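Local coordinates for DUF3829 domain-containing protein (Bacteroides thetaiotaomicron, PDB 3RH3) that is of unknown function but adopts an all-helical DUF3829-like fold and is probably made as a lipoprotein, at residues V81-N84 with L85-Y89; S171-V174 with Q175-N179; A186-G189 with V190-D193; N234-Q237 with K238-S241. All coordinates share one frame; numbering follows the deposited sequence.

Interaction 1. Residues V81-N84 with L85-Y89; sequences VRQN and LKQNY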
ATOM      1  N   VAL A  81       5.832  18.799   3.510  1.00 35.81           N
ATOM      2  CA  VAL A  81       5.772  17.492   2.834  1.00 34.44           C
ATOM      3  C   VAL A  81       7.131  16.796   2.901  1.00 37.03           C
ATOM      4  O   VAL A  81       7.174  15.616   3.223  1.00 36.60           O
ATOM      5  CB  VAL A  81       5.230  17.584   1.381  1.00 38.25           C
ATOM      6  CG1 VAL A  81       5.516  16.305   0.599  1.00 36.61           C
ATOM      7  CG2 VAL A  81       3.726  17.863   1.385  1.00 38.47           C
ATOM      8  N   ARG A  82       8.236  17.529   2.647  1.00 34.91           N
ATOM      9  CA  ARG A  82       9.581  16.958   2.676  1.00 33.94           C
ATOM     10  C   ARG A  82       9.909  16.422   4.074  1.00 35.64           C
ATOM     11  O   ARG A  82      10.403  15.304   4.197  1.00 32.97           O
ATOM     12  CB  ARG A  82      10.639  17.990   2.220  1.00 31.30           C
ATOM     13  CG  ARG A  82      10.447  18.398   0.789  1.00 31.44           C
ATOM     14  CD  ARG A  82      11.219  19.651   0.518  1.00 37.42           C
ATOM     15  NE  ARG A  82      12.635  19.374   0.241  1.00 35.93           N
ATOM     16  CZ  ARG A  82      13.526  20.298  -0.080  1.00 43.22           C
ATOM     17  NH1 ARG A  82      13.161  21.570  -0.196  1.00 35.71           N
ATOM     18  NH2 ARG A  82      14.786  19.962  -0.295  1.00 36.45           N
ATOM     19  N   GLN A  83       9.612  17.213   5.117  1.00 33.92           N
ATOM     20  CA  GLN A  83       9.848  16.802   6.496  1.00 34.27           C
ATOM     21  C   GLN A  83       8.993  15.561   6.886  1.00 38.62           C
ATOM     22  O   GLN A  83       9.509  14.628   7.522  1.00 38.98           O
ATOM     23  CB  GLN A  83       9.595  17.984   7.457  1.00 35.90           C
ATOM     24  CG  GLN A  83       9.951  17.670   8.909  1.00 42.05           C
ATOM     25  CD  GLN A  83      11.362  17.168   9.160  1.00 57.30           C
ATOM     26  OE1 GLN A  83      12.337  17.510   8.464  1.00 55.29           O
ATOM     27  NE2 GLN A  83      11.507  16.357  10.196  1.00 54.28           N
ATOM     28  N   ASN A  84       7.709  15.545   6.504  1.00 35.99           N
ATOM     29  CA  ASN A  84       6.819  14.399   6.758  1.00 35.77           C
ATOM     30  C   ASN A  84       7.340  13.135   6.101  1.00 39.54           C
ATOM     31  O   ASN A  84       7.344  12.075   6.722  1.00 39.46           O
ATOM     32  CB  ASN A  84       5.388  14.676   6.262  1.00 37.35           C
ATOM     33  CG  ASN A  84       4.671  15.735   7.040  1.00 53.80           C
ATOM     34  OD1 ASN A  84       5.032  16.050   8.161  1.00 50.18           O
ATOM     35  ND2 ASN A  84       3.647  16.322   6.452  1.00 51.20           N
ATOM     36  N   LEU A  85       7.817  13.247   4.869  1.00 36.83           N
ATOM     37  CA  LEU A  85       8.353  12.090   4.169  1.00 36.06           C
ATOM     38  C   LEU A  85       9.616  11.566   4.874  1.00 41.31           C
ATOM     39  O   LEU A  85       9.746  10.352   5.079  1.00 40.87           O
ATOM     40  CB  LEU A  85       8.637  12.430   2.693  1.00 35.78           C
ATOM     41  CG  LEU A  85       7.407  12.521   1.766  1.00 37.86           C
ATOM     42  CD1 LEU A  85       7.756  13.190   0.454  1.00 36.13           C
ATOM     43  CD2 LEU A  85       6.775  11.136   1.522  1.00 37.34           C
ATOM     44  N   LYS A  86      10.517  12.488   5.261  1.00 39.33           N
ATOM     45  CA  LYS A  86      11.786  12.164   5.907  0.50 39.42           C
ATOM     46  C   LYS A  86      11.556  11.494   7.273  1.00 43.32           C
ATOM     47  O   LYS A  86      12.254  10.547   7.610  1.00 42.93           O
ATOM     48  CB  LYS A  86      12.646  13.433   6.044  0.50 41.39           C
ATOM     49  CG  LYS A  86      14.078  13.188   6.498  0.50 48.19           C
ATOM     50  CD  LYS A  86      14.874  14.475   6.567  0.50 52.64           C
ATOM     51  CE  LYS A  86      16.143  14.310   7.360  0.50 57.61           C
ATOM     52  NZ  LYS A  86      15.899  14.471   8.813  0.50 67.13           N
ATOM     53  N   GLN A  87      10.606  11.998   8.056  1.00 40.49           N
ATOM     54  CA  GLN A  87      10.303  11.479   9.382  1.00 41.21           C
ATOM     55  C   GLN A  87       9.657  10.088   9.299  1.00 41.51           C
ATOM     56  O   GLN A  87       9.985   9.198  10.090  1.00 41.79           O
ATOM     57  CB  GLN A  87       9.370  12.465  10.081  1.00 43.42           C
ATOM     58  CG  GLN A  87       9.162  12.236  11.565  1.00 69.67           C
ATOM     59  CD  GLN A  87       8.137  13.219  12.074  1.00 92.12           C
ATOM     60  OE1 GLN A  87       8.303  14.442  11.975  1.00 83.89           O
ATOM     61  NE2 GLN A  87       7.033  12.705  12.582  1.00 89.40           N
ATOM     62  N   ASN A  88       8.765   9.903   8.333  1.00 36.10           N
ATOM     63  CA  ASN A  88       8.066   8.637   8.165  1.00 36.16           C
ATOM     64  C   ASN A  88       8.980   7.551   7.586  1.00 40.38           C
ATOM     65  O   ASN A  88       8.880   6.403   8.013  1.00 39.40           O
ATOM     66  CB  ASN A  88       6.798   8.816   7.361  1.00 34.15           C
ATOM     67  CG  ASN A  88       5.723   9.346   8.260  1.00 51.46           C
ATOM     68  OD1 ASN A  88       5.165   8.613   9.082  1.00 52.76           O
ATOM     69  ND2 ASN A  88       5.514  10.662   8.246  1.00 38.61           N
ATOM     70  N   TYR A  89       9.894   7.913   6.688  1.00 38.74           N
ATOM     71  CA  TYR A  89      10.873   6.968   6.159  1.00 39.11           C
ATOM     72  C   TYR A  89      11.879   6.603   7.245  1.00 44.42           C
ATOM     73  O   TYR A  89      12.314   5.464   7.290  1.00 44.67           O
ATOM     74  CB  TYR A  89      11.606   7.546   4.949  1.00 39.61           C
ATOM     75  CG  TYR A  89      10.970   7.171   3.633  1.00 40.64           C
ATOM     76  CD1 TYR A  89      10.892   5.843   3.227  1.00 41.15           C
ATOM     77  CD2 TYR A  89      10.499   8.152   2.758  1.00 41.40           C
ATOM     78  CE1 TYR A  89      10.350   5.497   1.995  1.00 41.49           C
ATOM     79  CE2 TYR A  89       9.921   7.812   1.540  1.00 40.88           C
ATOM     80  CZ  TYR A  89       9.865   6.486   1.158  1.00 47.55           C
ATOM     81  OH  TYR A  89       9.340   6.146  -0.054  1.00 49.04           O
TER
HETATM   82  O   HOH W   1      14.884  17.609   9.196  1.00 56.32           O
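N84 and N88 meet at a single oxygen. N84 O takes the side-chain amide of N88 (ND2, 2.8 Å) as well as the ordinary helical N-H of the same residue (N88 N, 3.1 Å). The two donors come from opposite faces of the carbonyl plane, so the acceptor is gripped from both sides. CG of N88 lies beside its own backbone N (chi1 -80°), which folds the amide back along the helix. N84 O also lies close to the amide plane of N88, so the group is held in its rotation. Replacing N88 by alanine takes away the ND2 donor, and N84 O would probably keep just the helical N-H of the pair, with a gap where the amide lay.

Turn by turn, L85 N, K86 N and Q87 N donate to V81 O, R82 O and Q83 O. On the outer face Q83 OE1 accepts from a water at 2.7 Å, while the amides of Q83 and Q87 slant past each other with planes 52° apart.

On the inner face V81 and L85 run side by side, CG1 of V81 against CD1 of L85 at 3.8 Å. V81, N84 and N88 lie against helix 115-154, L85 against Y21 of helix 10-32. The whole is a plain i to i+4 ladder, with an asparagine side chain doubling one rung, near the N-terminal end of helix 79-111 in a helical bundle.

Interaction 2. Residues S171-V174 with Q175-N179; sequences SGTV and QSIMN. With EDO (1,2-ethanediol), chain E.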
ATOM      1  N   SER A 171      -6.884   2.241  -7.667  1.00 33.96           N
ATOM      2  CA  SER A 171      -5.736   1.372  -7.462  1.00 34.40           C
ATOM      3  C   SER A 171      -5.052   1.709  -6.156  1.00 38.40           C
ATOM      4  O   SER A 171      -4.642   0.801  -5.439  1.00 38.69           O
ATOM      5  CB  SER A 171      -4.758   1.479  -8.628  1.00 38.45           C
ATOM      6  OG  SER A 171      -5.292   0.712  -9.693  1.00 53.49           O
ATOM      7  N   GLY A 172      -4.926   3.002  -5.869  1.00 35.45           N
ATOM      8  CA  GLY A 172      -4.367   3.498  -4.618  1.00 34.88           C
ATOM      9  C   GLY A 172      -5.221   3.083  -3.432  1.00 37.14           C
ATOM     10  O   GLY A 172      -4.702   2.589  -2.430  1.00 36.96           O
ATOM     11  N   THR A 173      -6.549   3.220  -3.557  1.00 33.12           N
ATOM     12  CA  THR A 173      -7.501   2.833  -2.496  1.00 31.89           C
ATOM     13  C   THR A 173      -7.431   1.321  -2.254  1.00 33.66           C
ATOM     14  O   THR A 173      -7.384   0.913  -1.092  1.00 32.02           O
ATOM     15  CB  THR A 173      -8.914   3.310  -2.831  1.00 37.74           C
ATOM     16  OG1 THR A 173      -8.843   4.690  -3.193  1.00 37.30           O
ATOM     17  CG2 THR A 173      -9.859   3.196  -1.640  1.00 33.03           C
ATOM     18  N   VAL A 174      -7.308   0.498  -3.342  1.00 31.13           N
ATOM     19  CA  VAL A 174      -7.211  -0.948  -3.215  1.00 31.19           C
ATOM     20  C   VAL A 174      -5.927  -1.309  -2.423  1.00 33.98           C
ATOM     21  O   VAL A 174      -5.969  -2.135  -1.493  1.00 32.03           O
ATOM     22  CB  VAL A 174      -7.291  -1.677  -4.593  1.00 35.46           C
ATOM     23  CG1 VAL A 174      -6.814  -3.128  -4.490  1.00 34.60           C
ATOM     24  CG2 VAL A 174      -8.708  -1.615  -5.172  1.00 35.39           C
ATOM     25  N   GLN A 175      -4.808  -0.668  -2.793  1.00 32.16           N
ATOM     26  CA  GLN A 175      -3.502  -0.860  -2.164  1.00 31.98           C
ATOM     27  C   GLN A 175      -3.593  -0.511  -0.654  1.00 33.94           C
ATOM     28  O   GLN A 175      -3.062  -1.265   0.165  1.00 32.72           O
ATOM     29  CB  GLN A 175      -2.459  -0.001  -2.887  1.00 33.65           C
ATOM     30  CG  GLN A 175      -1.089   0.033  -2.221  1.00 50.95           C
ATOM     31  CD  GLN A 175      -0.102   0.859  -3.001  1.00 74.49           C
ATOM     32  OE1 GLN A 175       0.816   0.329  -3.618  1.00 72.07           O
ATOM     33  NE2 GLN A 175      -0.278   2.168  -3.016  1.00 70.99           N
ATOM     34  N   SER A 176      -4.276   0.600  -0.295  1.00 30.66           N
ATOM     35  CA  SER A 176      -4.487   0.971   1.125  1.00 32.16           C
ATOM     36  C   SER A 176      -5.301  -0.121   1.865  1.00 35.66           C
ATOM     37  O   SER A 176      -4.942  -0.509   2.985  1.00 36.06           O
ATOM     38  CB  SER A 176      -5.208   2.313   1.250  1.00 36.39           C
ATOM     39  OG  SER A 176      -4.393   3.364   0.764  1.00 46.89           O
ATOM     40  N   ILE A 177      -6.359  -0.642   1.213  1.00 30.90           N
ATOM     41  CA  ILE A 177      -7.194  -1.703   1.822  1.00 30.51           C
ATOM     42  C   ILE A 177      -6.346  -2.968   2.069  1.00 35.34           C
ATOM     43  O   ILE A 177      -6.454  -3.584   3.149  1.00 33.67           O
ATOM     44  CB  ILE A 177      -8.459  -2.011   0.978  1.00 32.94           C
ATOM     45  CG1 ILE A 177      -9.359  -0.763   0.890  1.00 33.03           C
ATOM     46  CG2 ILE A 177      -9.248  -3.179   1.580  1.00 32.99           C
ATOM     47  CD1 ILE A 177     -10.348  -0.760  -0.242  1.00 36.25           C
HETATM   48  N   MSE A 178      -5.499  -3.349   1.069  1.00 32.57           N
HETATM   49  CA  MSE A 178      -4.654  -4.539   1.182  1.00 32.25           C
HETATM   50  C   MSE A 178      -3.640  -4.350   2.297  1.00 36.08           C
HETATM   51  O   MSE A 178      -3.420  -5.274   3.076  1.00 34.91           O
HETATM   52  CB  MSE A 178      -3.978  -4.865  -0.155  1.00 33.65           C
HETATM   53  CG  MSE A 178      -4.966  -5.536  -1.138  1.00 39.02           C
HETATM   54 SE   MSE A 178      -5.409  -7.339  -0.536  0.75 44.36          SE
HETATM   55  CE  MSE A 178      -3.916  -8.206  -1.320  1.00 42.80           C
ATOM     56  N   ASN A 179      -3.086  -3.143   2.413  1.00 34.05           N
ATOM     57  CA  ASN A 179      -2.147  -2.806   3.484  1.00 34.41           C
ATOM     58  C   ASN A 179      -2.804  -2.950   4.863  1.00 34.95           C
ATOM     59  O   ASN A 179      -2.191  -3.517   5.771  1.00 34.26           O
ATOM     60  CB  ASN A 179      -1.594  -1.389   3.310  1.00 37.94           C
ATOM     61  CG  ASN A 179      -0.485  -1.057   4.277  1.00 49.03           C
ATOM     62  OD1 ASN A 179       0.423  -1.846   4.526  1.00 48.68           O
ATOM     63  ND2 ASN A 179      -0.571   0.084   4.900  1.00 46.84           N
TER
HETATM   64  C1  EDO E 295       4.327  -5.014   6.942  1.00 57.77           C
HETATM   65  O1  EDO E 295       4.264  -4.841   8.367  1.00 54.31           O
HETATM   66  C2  EDO E 295       4.208  -3.691   6.189  1.00 57.01           C
HETATM   67  O2  EDO E 295       2.963  -3.661   5.471  1.00 61.50           O
HETATM   68  O   HOH W   2      -2.089   3.345  -1.035  1.00 42.59           O
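G172, Q175 and S176 share one water, and this is the odd feature of an otherwise regular helical turn. The water donates to G172 O (3.1 Å), accepts from Q175 NE2 (2.9 Å) and lies 2.9 Å from S176 OG as a third hydrogen-bonding partner. G172 O thus has two donors, since S176 N also binds it at 2.9 Å. Q175 leaves the backbone with CG anti to its N (chi1 172°) and runs straight on through chi2, so its amide stands well off the helix and reaches back to G172 only through the water.

Around this spot the backbone keeps the usual rungs: Q175 N to S171 O, I177 N to T173 O and M178 N to V174 O, the last almost in line with the carbonyl. Apolar side chains lie on another face. I177 turns CG1 toward its own backbone N (chi1 -62°), and this arm runs back along the previous turn, CG1 lying 3.3 Å from T173 O and CD1 4.2 Å from T173 CG2. M178 bends at chi2 and chi3, carrying its selenium away from the turn. At the far end N179 OD1 is hydrogen-bonded to S133 OG and also accepts a weak bond of 3.3 Å from O2 of an ethanediol, probably left from crystallisation.

Near the centre of the chain, helix 161-181 has neighbours on several faces. S176 OG and N179 ND2 bond to Q137 of helix 115-154, while T173 OG1 bonds to E202 of helix 189-207. V174 meets F232 of helix 216-240, and M178 packs on Y250 and M253 of helix 247-257.

Interaction 3. Residues A186-G189 with V190-D193; sequences AMDG and VRID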
ATOM      1  N   ALA A 186      -3.541  -8.388  13.522  1.00 40.15           N
ATOM      2  CA  ALA A 186      -4.103  -7.061  13.775  1.00 38.55           C
ATOM      3  C   ALA A 186      -4.852  -6.481  12.569  1.00 41.36           C
ATOM      4  O   ALA A 186      -4.795  -5.280  12.334  1.00 41.68           O
ATOM      5  CB  ALA A 186      -2.980  -6.107  14.183  1.00 38.95           C
HETATM    6  N   MSE A 187      -5.583  -7.309  11.832  1.00 37.07           N
HETATM    7  CA  MSE A 187      -6.397  -6.864  10.686  1.00 33.31           C
HETATM    8  C   MSE A 187      -7.324  -5.705  11.136  1.00 41.18           C
HETATM    9  O   MSE A 187      -8.078  -5.841  12.091  1.00 43.08           O
HETATM   10  CB  MSE A 187      -7.210  -8.042  10.152  1.00 32.13           C
HETATM   11  CG  MSE A 187      -7.862  -7.732   8.824  1.00 33.76           C
HETATM   12 SE   MSE A 187      -9.447  -8.741   8.621  0.75 36.40          SE
HETATM   13  CE  MSE A 187     -10.532  -7.813   9.985  1.00 34.44           C
ATOM     14  N   ASP A 188      -7.174  -4.559  10.521  1.00 41.20           N
ATOM     15  CA  ASP A 188      -7.878  -3.347  10.929  1.00 40.74           C
ATOM     16  C   ASP A 188      -9.195  -3.195  10.187  1.00 38.09           C
ATOM     17  O   ASP A 188      -9.253  -2.491   9.175  1.00 34.03           O
ATOM     18  CB  ASP A 188      -6.953  -2.128  10.694  1.00 43.47           C
ATOM     19  CG  ASP A 188      -7.309  -0.886  11.489  1.00 58.14           C
ATOM     20  OD1 ASP A 188      -8.482  -0.779  11.947  1.00 60.28           O
ATOM     21  OD2 ASP A 188      -6.436  -0.001  11.621  1.00 67.26           O
ATOM     22  N   GLY A 189     -10.240  -3.831  10.742  1.00 34.04           N
ATOM     23  CA  GLY A 189     -11.588  -3.878  10.196  1.00 31.32           C
ATOM     24  C   GLY A 189     -12.246  -2.546   9.907  1.00 35.88           C
ATOM     25  O   GLY A 189     -12.701  -2.299   8.790  1.00 34.95           O
ATOM     26  N   VAL A 190     -12.290  -1.687  10.919  1.00 34.63           N
ATOM     27  CA  VAL A 190     -12.916  -0.380  10.886  1.00 34.25           C
ATOM     28  C   VAL A 190     -12.260   0.494   9.798  1.00 37.76           C
ATOM     29  O   VAL A 190     -12.980   1.118   9.009  1.00 36.76           O
ATOM     30  CB  VAL A 190     -12.905   0.263  12.316  1.00 39.69           C
ATOM     31  CG1 VAL A 190     -11.485   0.595  12.808  1.00 40.26           C
ATOM     32  CG2 VAL A 190     -13.823   1.479  12.403  1.00 39.21           C
ATOM     33  N   ARG A 191     -10.904   0.499   9.711  1.00 35.20           N
ATOM     34  CA  ARG A 191     -10.208   1.253   8.682  1.00 33.30           C
ATOM     35  C   ARG A 191     -10.440   0.578   7.319  1.00 37.50           C
ATOM     36  O   ARG A 191     -10.707   1.289   6.343  1.00 37.08           O
ATOM     37  CB  ARG A 191      -8.723   1.410   9.021  1.00 37.46           C
ATOM     38  CG  ARG A 191      -8.490   2.284  10.258  1.00 41.03           C
ATOM     39  CD  ARG A 191      -7.632   3.465   9.930  1.00 51.42           C
ATOM     40  NE  ARG A 191      -7.644   4.428  11.026  1.00 69.59           N
ATOM     41  CZ  ARG A 191      -8.186   5.641  10.969  1.00 75.63           C
ATOM     42  NH1 ARG A 191      -8.754   6.070   9.847  1.00 54.12           N
ATOM     43  NH2 ARG A 191      -8.140   6.446  12.024  1.00 61.91           N
ATOM     44  N   ILE A 192     -10.462  -0.778   7.250  1.00 33.92           N
ATOM     45  CA  ILE A 192     -10.795  -1.434   5.977  1.00 32.92           C
ATOM     46  C   ILE A 192     -12.180  -0.930   5.529  1.00 38.34           C
ATOM     47  O   ILE A 192     -12.308  -0.528   4.366  1.00 36.92           O
ATOM     48  CB  ILE A 192     -10.732  -2.984   5.989  1.00 35.87           C
ATOM     49  CG1 ILE A 192      -9.297  -3.502   6.156  1.00 37.31           C
ATOM     50  CG2 ILE A 192     -11.389  -3.606   4.734  1.00 32.92           C
ATOM     51  CD1 ILE A 192      -9.241  -4.891   6.836  1.00 34.10           C
ATOM     52  N   ASP A 193     -13.199  -0.937   6.455  1.00 34.01           N
ATOM     53  CA  ASP A 193     -14.554  -0.506   6.134  1.00 34.20           C
ATOM     54  C   ASP A 193     -14.580   0.939   5.626  1.00 36.57           C
ATOM     55  O   ASP A 193     -15.235   1.205   4.629  1.00 32.98           O
ATOM     56  CB  ASP A 193     -15.513  -0.683   7.323  1.00 37.31           C
ATOM     57  CG  ASP A 193     -15.639  -2.125   7.813  1.00 48.84           C
ATOM     58  OD1 ASP A 193     -15.395  -3.063   6.995  1.00 47.65           O
ATOM     59  OD2 ASP A 193     -15.917  -2.320   9.036  1.00 50.70           O
TER
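D188 and I192, then G189 and D193, are joined by two backbone hydrogen bonds that start a helix. I192 N reaches D188 O at 2.8 Å in the carbonyl plane, and D193 N reaches G189 O at 2.7 Å with an N-H...O angle of 162°.

The charged groups come next. D188 holds the N-cap position, and CG anti to its backbone N (chi1 -159°) swings the carboxylate over the first turn. D188 and R191 run alongside each other, but the charged atoms stay apart, D188 OD2 lying 4.6 Å from R191 NE with the two planes nearly perpendicular. The negative charge probably suits the positive end of the helix, and R183 offers it a long, weak ion pair. A lysine in its place brings a positive charge to the helix start, where it would probably oppose the dipole and leave R183 without its distant mate. D193 folds its carboxylate back toward the same turn, with OD2 3.2 Å from G189 O, a pair of acceptors whose repulsion is probably eased by the salt bridge from D193 OD2 to R240 NH2.

Van der Waals contacts complete the turn. The D188 carboxylate rests on carbon, OD1 3.4 Å from V190 CG1 and OD2 3.4 Å from R191 CG. The apolar part is small: M187 CG touches I192 CD1 at 3.7 Å, the two side chains crossing at about a right angle.

Here the loop after helix 161-181 turns into helix 189-207. I192 faces L180 of the preceding helix, R191 also touches L180, and M187 lies against Y181 and against R240 of helix 216-240.

Interaction 4. Residues N234-Q237 with K238-S241; sequences NDMQ and KARS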
ATOM      1  N   ASN A 234     -15.855  -7.792  -3.339  1.00 33.42           N
ATOM      2  CA  ASN A 234     -16.586  -8.965  -2.888  1.00 34.45           C
ATOM      3  C   ASN A 234     -15.653  -9.898  -2.117  1.00 39.47           C
ATOM      4  O   ASN A 234     -16.031 -10.412  -1.056  1.00 38.91           O
ATOM      5  CB  ASN A 234     -17.231  -9.700  -4.082  1.00 35.38           C
ATOM      6  CG  ASN A 234     -18.374  -8.931  -4.712  1.00 54.29           C
ATOM      7  OD1 ASN A 234     -19.054  -8.126  -4.077  1.00 46.87           O
ATOM      8  ND2 ASN A 234     -18.625  -9.176  -5.977  1.00 46.53           N
ATOM      9  N   ASP A 235     -14.433 -10.088  -2.644  1.00 35.50           N
ATOM     10  CA  ASP A 235     -13.417 -10.944  -2.033  1.00 34.95           C
ATOM     11  C   ASP A 235     -12.939 -10.329  -0.704  1.00 37.91           C
ATOM     12  O   ASP A 235     -12.812 -11.050   0.280  1.00 39.79           O
ATOM     13  CB  ASP A 235     -12.234 -11.156  -2.996  1.00 34.87           C
ATOM     14  CG  ASP A 235     -12.537 -11.935  -4.272  1.00 43.94           C
ATOM     15  OD1 ASP A 235     -13.733 -12.290  -4.500  1.00 47.67           O
ATOM     16  OD2 ASP A 235     -11.581 -12.224  -5.031  1.00 43.15           O
HETATM   17  N   MSE A 236     -12.723  -9.007  -0.662  1.00 31.69           N
HETATM   18  CA  MSE A 236     -12.252  -8.327   0.547  1.00 28.65           C
HETATM   19  C   MSE A 236     -13.370  -8.308   1.597  1.00 36.79           C
HETATM   20  O   MSE A 236     -13.067  -8.566   2.755  1.00 38.26           O
HETATM   21  CB  MSE A 236     -11.687  -6.920   0.257  1.00 27.74           C
HETATM   22  CG  MSE A 236     -11.154  -6.199   1.503  1.00 30.46           C
HETATM   23 SE   MSE A 236      -9.882  -7.277   2.589  0.75 33.45          SE
HETATM   24  CE  MSE A 236      -8.244  -7.015   1.459  1.00 29.02           C
ATOM     25  N   GLN A 237     -14.658  -8.098   1.215  1.00 33.14           N
ATOM     26  CA  GLN A 237     -15.744  -8.123   2.217  1.00 33.36           C
ATOM     27  C   GLN A 237     -15.760  -9.446   2.966  1.00 39.05           C
ATOM     28  O   GLN A 237     -15.910  -9.455   4.185  1.00 39.22           O
ATOM     29  CB  GLN A 237     -17.108  -7.927   1.571  1.00 34.47           C
ATOM     30  CG  GLN A 237     -17.616  -6.520   1.560  1.00 51.41           C
ATOM     31  CD  GLN A 237     -19.124  -6.509   1.500  1.00 70.66           C
ATOM     32  OE1 GLN A 237     -19.800  -6.272   2.495  1.00 68.67           O
ATOM     33  NE2 GLN A 237     -19.685  -6.767   0.333  1.00 66.40           N
ATOM     34  N   LYS A 238     -15.599 -10.561   2.210  1.00 34.82           N
ATOM     35  CA  LYS A 238     -15.582 -11.929   2.712  1.00 36.00           C
ATOM     36  C   LYS A 238     -14.363 -12.154   3.588  1.00 39.48           C
ATOM     37  O   LYS A 238     -14.492 -12.748   4.651  1.00 40.09           O
ATOM     38  CB  LYS A 238     -15.605 -12.945   1.540  1.00 39.03           C
ATOM     39  CG  LYS A 238     -15.648 -14.424   1.982  1.00 52.73           C
ATOM     40  CD  LYS A 238     -15.034 -15.367   0.950  1.00 57.42           C
ATOM     41  CE  LYS A 238     -14.326 -16.539   1.592  1.00 69.60           C
ATOM     42  NZ  LYS A 238     -13.118 -16.968   0.817  1.00 66.07           N
ATOM     43  N   ALA A 239     -13.180 -11.737   3.123  1.00 35.60           N
ATOM     44  CA  ALA A 239     -11.940 -11.901   3.884  1.00 36.13           C
ATOM     45  C   ALA A 239     -12.015 -11.140   5.220  1.00 38.18           C
ATOM     46  O   ALA A 239     -11.700 -11.684   6.272  1.00 37.02           O
ATOM     47  CB  ALA A 239     -10.748 -11.404   3.063  1.00 36.18           C
ATOM     48  N   ARG A 240     -12.459  -9.894   5.161  1.00 35.19           N
ATOM     49  CA  ARG A 240     -12.571  -8.986   6.296  1.00 35.85           C
ATOM     50  C   ARG A 240     -13.648  -9.467   7.339  1.00 40.81           C
ATOM     51  O   ARG A 240     -13.492  -9.237   8.553  1.00 40.05           O
ATOM     52  CB  ARG A 240     -12.871  -7.552   5.759  1.00 36.07           C
ATOM     53  CG  ARG A 240     -13.989  -6.757   6.475  1.00 47.25           C
ATOM     54  CD  ARG A 240     -13.349  -5.991   7.555  1.00 50.61           C
ATOM     55  NE  ARG A 240     -14.237  -5.200   8.401  1.00 49.08           N
ATOM     56  CZ  ARG A 240     -14.560  -5.518   9.645  1.00 52.99           C
ATOM     57  NH1 ARG A 240     -14.253  -6.718  10.136  1.00 42.27           N
ATOM     58  NH2 ARG A 240     -15.199  -4.642  10.412  1.00 37.54           N
ATOM     59  N   SER A 241     -14.714 -10.132   6.863  1.00 37.85           N
ATOM     60  CA  SER A 241     -15.784 -10.632   7.734  1.00 39.12           C
ATOM     61  C   SER A 241     -15.309 -11.694   8.728  1.00 43.06           C
ATOM     62  O   SER A 241     -15.995 -11.948   9.712  1.00 43.16           O
ATOM     63  CB  SER A 241     -16.912 -11.213   6.890  1.00 46.19           C
ATOM     64  OG  SER A 241     -17.741 -10.134   6.491  1.00 63.88           O
TER
HETATM   65  O   HOH W   3     -12.283 -13.661   0.345  1.00 44.43           O
HETATM   66  O   HOH W   4     -16.997  -7.739   5.859  1.00 54.44           O
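Q237 O is gripped by S241 N and by a water near the C-terminal end of helix 216-240. S241 N donates to it at 3.0 Å, though the N-H...O angle is a bent 137°, and the water donates to it at 2.6 Å. The same water lies 2.6 Å from S241 OG, with which it is also hydrogen-bonded, tying the serine side chain back to the carbonyl it serves. S241 keeps OG beside its own backbone N (chi1 -83°), where the water can bridge it to Q237 O.

One turn earlier, D235 O accepts from A239 N at 2.9 Å and from a second water at 2.7 Å, which has only a weak link to K238 NZ. The straightest rung is R240 N to M236 O, 2.8 Å at 167°; K238 N to N234 O is longer. Next to these rungs the selenium of M236 sits 4.2 Å from A239 CB, a loose apolar contact.

K238 NZ has its salt bridge with E249 of helix 247-257, and D235 OD2 bonds to Y257 of that helix. The end of helix 216-240 is flanked by helix 247-257, where A239 meets M253; by helix 161-181, where A239 and M236 meet Y181; and by helix 189-207, where M236 and Q237 meet M196.

Overall arrangement
From the N terminus the four contacts come in series, none nested in or crossing another. Interaction 1 sits alone on helix 79-111, its centre about 33 Å from that of interaction 4 and across the chain's centre from it. Interactions 2, 3 and 4 belong to the DUF3829-like C-terminal region and touch one another. None closes a long loop: interactions 1, 2 and 4 lie along helices, while interaction 3 joins the loop after helix 161-181 to the start of helix 189-207. I177 of interaction 2 packs on I192 of interaction 3 and on M236 of interaction 4, joining helices 161-181, 189-207 and 216-240. The salt bridge from D193 OD2 to R240 NH2 (2.8 Å) ties interaction 3 to interaction 4.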